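Local coordinates for BH2602 protein (Bacillus halodurans, PDB 3NWZ) that probably hydrolyses acyl-CoA thioesters as a hotdog-fold enzyme of the thioesterase superfamily, and is seen to bind coenzyme A, at residues A[36-39]-A[43-46]; A[84-89]-A[144-149]; A[91-96]-A[126-131]. One frame throughout, in Å; residues are numbered along the deposited sequence.

Contact 1. Residues A[36-39]-A[43-46]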
loop_
_atom_site.group_PDB
_atom_site.type_symbol
_atom_site.label_atom_id
_atom_site.label_comp_id
_atom_site.label_asym_id
_atom_site.label_seq_id
_atom_site.Cartn_x
_atom_site.Cartn_y
_atom_site.Cartn_z
ATOM N N LEU A 36 -1.009 19.297 27.060
ATOM C CA LEU A 36 -1.849 18.740 28.123
ATOM C C LEU A 36 -2.782 19.797 28.704
ATOM O O LEU A 36 -3.908 19.513 29.082
ATOM C CB LEU A 36 -0.960 18.194 29.244
ATOM C CG LEU A 36 0.240 17.314 28.857
ATOM C CD1 LEU A 36 1.026 16.953 30.113
ATOM C CD2 LEU A 36 -0.238 16.057 28.142
ATOM N N LEU A 37 -2.282 21.023 28.767
ATOM C CA LEU A 37 -3.022 22.155 29.294
ATOM C C LEU A 37 -4.133 22.555 28.331
ATOM O O LEU A 37 -5.245 22.866 28.750
ATOM C CB LEU A 37 -2.052 23.324 29.520
ATOM C CG LEU A 37 -2.217 24.198 30.765
ATOM C CD1 LEU A 37 -2.664 23.357 31.936
ATOM C CD2 LEU A 37 -0.899 24.890 31.074
ATOM N N ALA A 38 -3.825 22.548 27.039
ATOM C CA ALA A 38 -4.814 22.892 26.022
ATOM C C ALA A 38 -5.753 21.701 25.889
ATOM O O ALA A 38 -6.871 21.820 25.372
ATOM C CB ALA A 38 -4.126 23.189 24.677
ATOM N N LYS A 39 -5.284 20.546 26.356
ATOM C CA LYS A 39 -6.095 19.342 26.315
ATOM C C LYS A 39 -7.252 19.469 27.295
ATOM O O LYS A 39 -8.405 19.305 26.899
ATOM C CB LYS A 39 -5.262 18.099 26.654
ATOM C CG LYS A 39 -6.058 16.772 26.747
ATOM C CD LYS A 39 -6.779 16.415 25.447
ATOM C CE LYS A 39 -7.455 15.043 25.531
ATOM N NZ LYS A 39 -8.500 14.995 26.593
ATOM N N ARG A 43 -9.672 22.247 23.914
ATOM C CA ARG A 43 -9.478 22.938 22.652
ATOM C C ARG A 43 -9.092 21.861 21.634
ATOM O O ARG A 43 -9.047 22.121 20.432
ATOM C CB ARG A 43 -8.364 23.987 22.778
ATOM C CG ARG A 43 -8.624 25.059 23.847
ATOM C CD ARG A 43 -7.520 26.127 23.903
ATOM N NE ARG A 43 -7.856 27.387 23.224
ATOM C CZ ARG A 43 -8.809 28.236 23.614
ATOM N NH1 ARG A 43 -9.547 27.976 24.685
ATOM N NH2 ARG A 43 -9.019 29.358 22.937
ATOM N N TYR A 44 -8.820 20.654 22.149
ATOM C CA TYR A 44 -8.447 19.457 21.373
ATOM C C TYR A 44 -9.114 18.216 21.990
ATOM O O TYR A 44 -9.074 18.017 23.204
ATOM C CB TYR A 44 -6.936 19.226 21.414
ATOM C CG TYR A 44 -6.120 20.138 20.558
ATOM C CD1 TYR A 44 -6.201 20.072 19.173
ATOM C CD2 TYR A 44 -5.242 21.056 21.125
ATOM C CE1 TYR A 44 -5.424 20.897 18.366
ATOM C CE2 TYR A 44 -4.458 21.888 20.325
ATOM C CZ TYR A 44 -4.556 21.799 18.944
ATOM O OH TYR A 44 -3.791 22.600 18.136
ATOM N N ALA A 45 -9.698 17.364 21.160
ATOM C CA ALA A 45 -10.345 16.154 21.675
ATOM C C ALA A 45 -9.334 15.152 22.223
ATOM O O ALA A 45 -9.590 14.519 23.248
ATOM C CB ALA A 45 -11.198 15.472 20.576
ATOM N N THR A 46 -8.190 15.025 21.544
ATOM C CA THR A 46 -7.149 14.066 21.920
ATOM C C THR A 46 -5.788 14.657 22.287
ATOM O O THR A 46 -5.451 15.791 21.926
ATOM C CB THR A 46 -6.875 13.079 20.782
ATOM O OG1 THR A 46 -6.260 13.788 19.691
ATOM C CG2 THR A 46 -8.152 12.436 20.315
#
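Ala38 meets the Tyr44 ring at its edge: the methyl lies near the ring plane, with CB 4.3 Å from Tyr44 CD2. Neither ring face is taken by residues 36-39; the Tyr44 side chain also touches Ala49 and Ser50 of helix 47-52. The Ala38 carbonyl is a second flat group, and it receives Arg43 N at 3.2 Å from Ala38 O. The bond arrives almost straight on, with a C=O...N angle of 177° and an N-H...O angle of 157°. Donor and acceptor are five residues apart, one more than in an alpha-helical bond, and the bond ties the departing chain to the last turn of helix 23-40. This is the short surface loop that joins helix 23-40 to helix 47-52, with Thr46 at the N-cap of the second. Lys39 spans the turn in a different way. With CG anti to the backbone N (chi1 175°) and bends at chi2 and chi4, its kinked chain reaches out alongside the loop carbonyls. Lys39 CD comes 3.6 Å from Tyr44 O, and Lys39 CE lies 3.2 Å from Ala45 O and 3.7 Å from Thr46 C. The lysine also makes a cation-pi contact with Tyr47. Replacing Lys39 by an alanine would probably leave the Tyr44 and Ala45 carbonyls without this aliphatic cover and the Tyr47 ring without its cation. The guanidinium of Arg43 leads off from the helix, its NH1 in a salt bridge with Glu41 OE1.

Contact 2. Residues A[84-89]-A[144-149]; sequences GITATL and GKVYTD
Thr86 and Leu89, one helical turn apart, rest on the single side chain of Val146. Helix 83-100 and strand 139-147 thereby meet as the helix and sheet of a hotdog fold, in which the antiparallel sheet wraps around a central helix. Taking the helix in order, Gly84 does not reach the strand, but its carbonyl is gripped twice within the helix: Gly84 O accepts Thr88 N at 2.8 Å and also the Thr88 hydroxyl. Ile85 faces other neighbours, Leu68 and Val74 of its own chain and Leu48 of a second subunit. Thr86 is the first to touch. Its methyl, anti to the backbone N, faces Val146, while the hydroxyl, beside that N (chi1 -55°), turns back along the helix. OG1 makes a weak bond to His82 O, and CG2 lies across both valine methyls, 4.0 Å from Val146 CG2 and 4.2 Å from Val146 CG1. The two side chains cross at a slant, and Ala155 of strand 153-163 also touches Thr86. Thr88 stays on the far side, where it packs on Gly84 of the second subunit; its OG1 donates to Gly84 O at 3.0 Å from above the carbonyl plane, 39° out of it. Leu89 points toward the strand and is shared among several partners, touching Val66, Leu68, Leu126 and Ala128 as well. With CG anti to the backbone N (chi1 -175°), it brings CD2 to 4.3 Å from Val146 CG1.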
loop_
_atom_site.group_PDB
_atom_site.type_symbol
_atom_site.label_atom_id
_atom_site.label_comp_id
_atom_site.label_asym_id
_atom_site.label_seq_id
_atom_site.Cartn_x
_atom_site.Cartn_y
_atom_site.Cartn_z
ATOM N N GLY A 84 6.511 7.857 11.240
ATOM C CA GLY A 84 5.235 7.567 11.868
ATOM C C GLY A 84 4.361 8.796 11.967
ATOM O O GLY A 84 3.170 8.730 11.696
ATOM N N ILE A 85 4.933 9.927 12.360
ATOM C CA ILE A 85 4.135 11.148 12.452
ATOM C C ILE A 85 3.686 11.527 11.035
ATOM O O ILE A 85 2.607 12.066 10.840
ATOM C CB ILE A 85 4.939 12.318 13.074
ATOM C CG1 ILE A 85 5.291 12.009 14.533
ATOM C CG2 ILE A 85 4.127 13.596 13.026
ATOM C CD1 ILE A 85 4.103 11.976 15.477
ATOM N N THR A 86 4.516 11.230 10.040
ATOM C CA THR A 86 4.159 11.536 8.669
ATOM C C THR A 86 2.905 10.751 8.293
ATOM O O THR A 86 1.920 11.324 7.783
ATOM C CB THR A 86 5.271 11.164 7.683
ATOM O OG1 THR A 86 6.495 11.801 8.062
ATOM C CG2 THR A 86 4.875 11.629 6.279
ATOM N N ALA A 87 2.949 9.440 8.543
ATOM C CA ALA A 87 1.820 8.552 8.251
ATOM C C ALA A 87 0.592 9.007 8.987
ATOM O O ALA A 87 -0.469 9.213 8.404
ATOM C CB ALA A 87 2.163 7.154 8.655
ATOM N N THR A 88 0.736 9.174 10.289
ATOM C CA THR A 88 -0.369 9.605 11.130
ATOM C C THR A 88 -0.997 10.914 10.673
ATOM O O THR A 88 -2.175 11.146 10.904
ATOM C CB THR A 88 0.108 9.715 12.585
ATOM O OG1 THR A 88 0.487 8.409 13.032
ATOM C CG2 THR A 88 -0.982 10.249 13.479
ATOM N N LEU A 89 -0.203 11.768 10.034
ATOM C CA LEU A 89 -0.687 13.064 9.524
ATOM C C LEU A 89 -1.537 12.839 8.289
ATOM O O LEU A 89 -2.667 13.310 8.218
ATOM C CB LEU A 89 0.486 13.979 9.148
ATOM C CG LEU A 89 0.167 15.408 8.705
ATOM C CD1 LEU A 89 -0.490 16.176 9.850
ATOM C CD2 LEU A 89 1.470 16.088 8.289
ATOM N N GLY A 144 -3.665 11.308 -0.788
ATOM C CA GLY A 144 -3.046 12.500 -0.227
ATOM C C GLY A 144 -1.537 12.635 -0.389
ATOM O O GLY A 144 -0.855 11.709 -0.800
ATOM N N LYS A 145 -1.019 13.809 -0.060
ATOM C CA LYS A 145 0.401 14.094 -0.148
ATOM C C LYS A 145 0.830 14.933 1.039
ATOM O O LYS A 145 0.033 15.687 1.617
ATOM C CB LYS A 145 0.731 14.851 -1.435
ATOM C CG LYS A 145 0.872 13.957 -2.644
ATOM C CD LYS A 145 1.239 14.760 -3.885
ATOM C CE LYS A 145 1.430 13.848 -5.086
ATOM N NZ LYS A 145 0.181 13.087 -5.385
ATOM N N VAL A 146 2.093 14.778 1.413
ATOM C CA VAL A 146 2.664 15.526 2.514
ATOM C C VAL A 146 3.777 16.398 1.915
ATOM O O VAL A 146 4.605 15.912 1.153
ATOM C CB VAL A 146 3.246 14.572 3.600
ATOM C CG1 VAL A 146 3.815 15.373 4.740
ATOM C CG2 VAL A 146 2.166 13.640 4.114
ATOM N N TYR A 147 3.779 17.682 2.274
ATOM C CA TYR A 147 4.765 18.648 1.773
ATOM C C TYR A 147 5.562 19.367 2.862
ATOM O O TYR A 147 5.078 19.572 3.981
ATOM C CB TYR A 147 4.056 19.719 0.923
ATOM C CG TYR A 147 3.255 19.172 -0.238
ATOM C CD1 TYR A 147 1.872 19.293 -0.274
ATOM C CD2 TYR A 147 3.885 18.551 -1.302
ATOM C CE1 TYR A 147 1.138 18.805 -1.352
ATOM C CE2 TYR A 147 3.164 18.062 -2.376
ATOM C CZ TYR A 147 1.795 18.190 -2.400
ATOM O OH TYR A 147 1.093 17.705 -3.483
ATOM N N THR A 148 6.783 19.768 2.528
ATOM C CA THR A 148 7.617 20.498 3.485
ATOM C C THR A 148 7.163 21.932 3.335
ATOM O O THR A 148 6.274 22.205 2.520
ATOM C CB THR A 148 9.086 20.433 3.106
ATOM O OG1 THR A 148 9.257 20.970 1.787
ATOM C CG2 THR A 148 9.576 19.017 3.144
ATOM N N ASP A 149 7.756 22.854 4.086
ATOM C CA ASP A 149 7.360 24.261 3.944
ATOM C C ASP A 149 7.947 24.889 2.675
ATOM O O ASP A 149 7.871 26.103 2.476
ATOM C CB ASP A 149 7.782 25.089 5.162
ATOM C CG ASP A 149 9.175 24.769 5.628
ATOM O OD1 ASP A 149 9.983 24.252 4.829
ATOM O OD2 ASP A 149 9.468 25.046 6.804
#

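Contact 3. Residues A[91-96]-A[126-131]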
loop_
_atom_site.group_PDB
_atom_site.type_symbol
_atom_site.label_atom_id
_atom_site.label_comp_id
_atom_site.label_asym_id
_atom_site.label_seq_id
_atom_site.Cartn_x
_atom_site.Cartn_y
_atom_site.Cartn_z
ATOM N N ASP A 91 -3.002 10.206 7.364
ATOM C CA ASP A 91 -4.199 9.523 7.855
ATOM C C ASP A 91 -5.184 10.547 8.439
ATOM O O ASP A 91 -6.385 10.507 8.172
ATOM C CB ASP A 91 -3.791 8.509 8.939
ATOM C CG ASP A 91 -4.988 7.819 9.589
ATOM O OD1 ASP A 91 -5.730 7.099 8.883
ATOM O OD2 ASP A 91 -5.182 7.997 10.811
ATOM N N THR A 92 -4.664 11.473 9.231
ATOM C CA THR A 92 -5.505 12.481 9.854
ATOM C C THR A 92 -6.179 13.342 8.790
ATOM O O THR A 92 -7.380 13.604 8.862
ATOM C CB THR A 92 -4.684 13.356 10.819
ATOM O OG1 THR A 92 -4.042 12.515 11.781
ATOM C CG2 THR A 92 -5.570 14.271 11.576
ATOM N N ALA A 93 -5.401 13.768 7.799
ATOM C CA ALA A 93 -5.935 14.575 6.708
ATOM C C ALA A 93 -7.033 13.777 5.979
ATOM O O ALA A 93 -8.183 14.229 5.868
ATOM C CB ALA A 93 -4.805 14.951 5.740
HETATM N N MSE A 94 -6.683 12.575 5.518
HETATM C CA MSE A 94 -7.628 11.744 4.795
HETATM C C MSE A 94 -8.881 11.432 5.591
HETATM O O MSE A 94 -9.976 11.228 5.017
HETATM C CB MSE A 94 -6.960 10.458 4.390
HETATM C CG MSE A 94 -5.649 10.675 3.709
HETATM SE SE MSE A 94 -4.811 9.012 3.280
HETATM C CE MSE A 94 -4.906 9.114 1.357
ATOM N N GLY A 95 -8.729 11.392 6.911
ATOM C CA GLY A 95 -9.867 11.112 7.756
ATOM C C GLY A 95 -10.826 12.284 7.767
ATOM O O GLY A 95 -11.981 12.165 7.356
ATOM N N GLN A 96 -10.344 13.427 8.235
ATOM C CA GLN A 96 -11.187 14.598 8.296
ATOM C C GLN A 96 -11.844 14.849 6.943
ATOM O O GLN A 96 -13.009 15.248 6.892
ATOM C CB GLN A 96 -10.378 15.793 8.785
ATOM C CG GLN A 96 -9.879 15.596 10.226
ATOM C CD GLN A 96 -9.546 16.900 10.930
ATOM O OE1 GLN A 96 -8.876 17.764 10.379
ATOM N NE2 GLN A 96 -10.008 17.037 12.158
ATOM N N LEU A 126 4.900 20.484 8.474
ATOM C CA LEU A 126 4.502 19.600 7.384
ATOM C C LEU A 126 3.097 19.966 6.928
ATOM O O LEU A 126 2.309 20.530 7.694
ATOM C CB LEU A 126 4.569 18.136 7.815
ATOM C CG LEU A 126 6.009 17.697 8.086
ATOM C CD1 LEU A 126 6.140 16.182 7.966
ATOM C CD2 LEU A 126 6.933 18.370 7.066
ATOM N N ARG A 127 2.779 19.674 5.675
ATOM C CA ARG A 127 1.460 20.034 5.186
ATOM C C ARG A 127 0.873 18.876 4.416
ATOM O O ARG A 127 1.242 18.657 3.272
ATOM C CB ARG A 127 1.554 21.282 4.280
ATOM C CG ARG A 127 0.282 22.107 4.252
ATOM C CD ARG A 127 0.359 23.214 3.195
ATOM N NE ARG A 127 0.127 22.724 1.836
ATOM C CZ ARG A 127 0.942 22.950 0.810
ATOM N NH1 ARG A 127 2.050 23.657 0.986
ATOM N NH2 ARG A 127 0.651 22.471 -0.393
ATOM N N ALA A 128 -0.021 18.116 5.031
ATOM C CA ALA A 128 -0.614 17.002 4.314
ATOM C C ALA A 128 -1.894 17.456 3.590
ATOM O O ALA A 128 -2.725 18.171 4.153
ATOM C CB ALA A 128 -0.913 15.826 5.290
ATOM N N VAL A 129 -2.053 17.036 2.338
ATOM C CA VAL A 129 -3.251 17.406 1.560
ATOM C C VAL A 129 -3.943 16.183 0.999
ATOM O O VAL A 129 -3.337 15.415 0.254
ATOM C CB VAL A 129 -2.901 18.357 0.372
ATOM C CG1 VAL A 129 -4.208 18.842 -0.316
ATOM C CG2 VAL A 129 -2.064 19.514 0.883
ATOM N N ALA A 130 -5.217 16.027 1.336
ATOM C CA ALA A 130 -5.991 14.873 0.901
ATOM C C ALA A 130 -7.168 15.223 -0.016
ATOM O O ALA A 130 -7.754 16.300 0.103
ATOM C CB ALA A 130 -6.513 14.103 2.166
ATOM N N SER A 131 -7.511 14.289 -0.909
ATOM C CA SER A 131 -8.648 14.437 -1.833
ATOM C C SER A 131 -9.376 13.098 -2.087
ATOM O O SER A 131 -8.761 12.048 -2.227
ATOM C CB SER A 131 -8.208 15.053 -3.183
ATOM O OG SER A 131 -7.472 14.156 -3.990
#
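Ala130 and Ala93 bury the most surface here, and each meets two residues of the facing segment. Ala93 directs its CB toward the strand, where it meets two methyls that alternate with outward-facing residues: Ala128 CB at 4.0 Å and Ala130 CB at 4.1 Å. Ala130 in turn sets its methyl against the helix backbone itself, with CB 3.7 Å from both Met94 N and Met94 CA. The small methyls of Ala93, Ala128 and Ala130 are consistent with this close approach; the CA atoms of Met94 and Ala130 are 5.3 Å apart, and the axes of the two segments come within 7.3 Å. Helix 91-96 runs in roughly the same direction as strand 126-131, at 37° to it. Met94, modelled as selenomethionine, adds its CG to the Ala130 methyl at 3.9 Å. That carbon lies beside the backbone N (chi1 -50°), and beyond it the side chain touches Val142 and Phe161. The Met94 side chain lies about 11 Å from that of His134, a residue seen to bind CoA though none is bound to this chain. The contact thus joins the central helix of the hotdog fold to a strand inside the sheet. Strand 64-69 flanks strand 125-135 and touches Ala93 through Val66, strand 139-147 borders its other edge, and a second subunit packs its His82 on Asp91 and Thr92.

Overall arrangement
Contact 1 comes first along the chain and stands apart: its centre is 21 Å from that of contact 2 and 20 Å from that of contact 3, without touching either. It belongs to the helices that precede the sheet. Contacts 2 and 3 share helix 83-100, their centres only 8 Å apart, and the chain closes contact 3 before returning to complete contact 2. Their strands, 125-135 and 139-147, are antiparallel neighbours, probably hydrogen-bonded from Lys145 O to Val129 N and from Tyr147 O to Arg127 N. Together, they lay successive turns of one helix over adjacent strands, forming part of the hotdog core. All three also meet the second subunit.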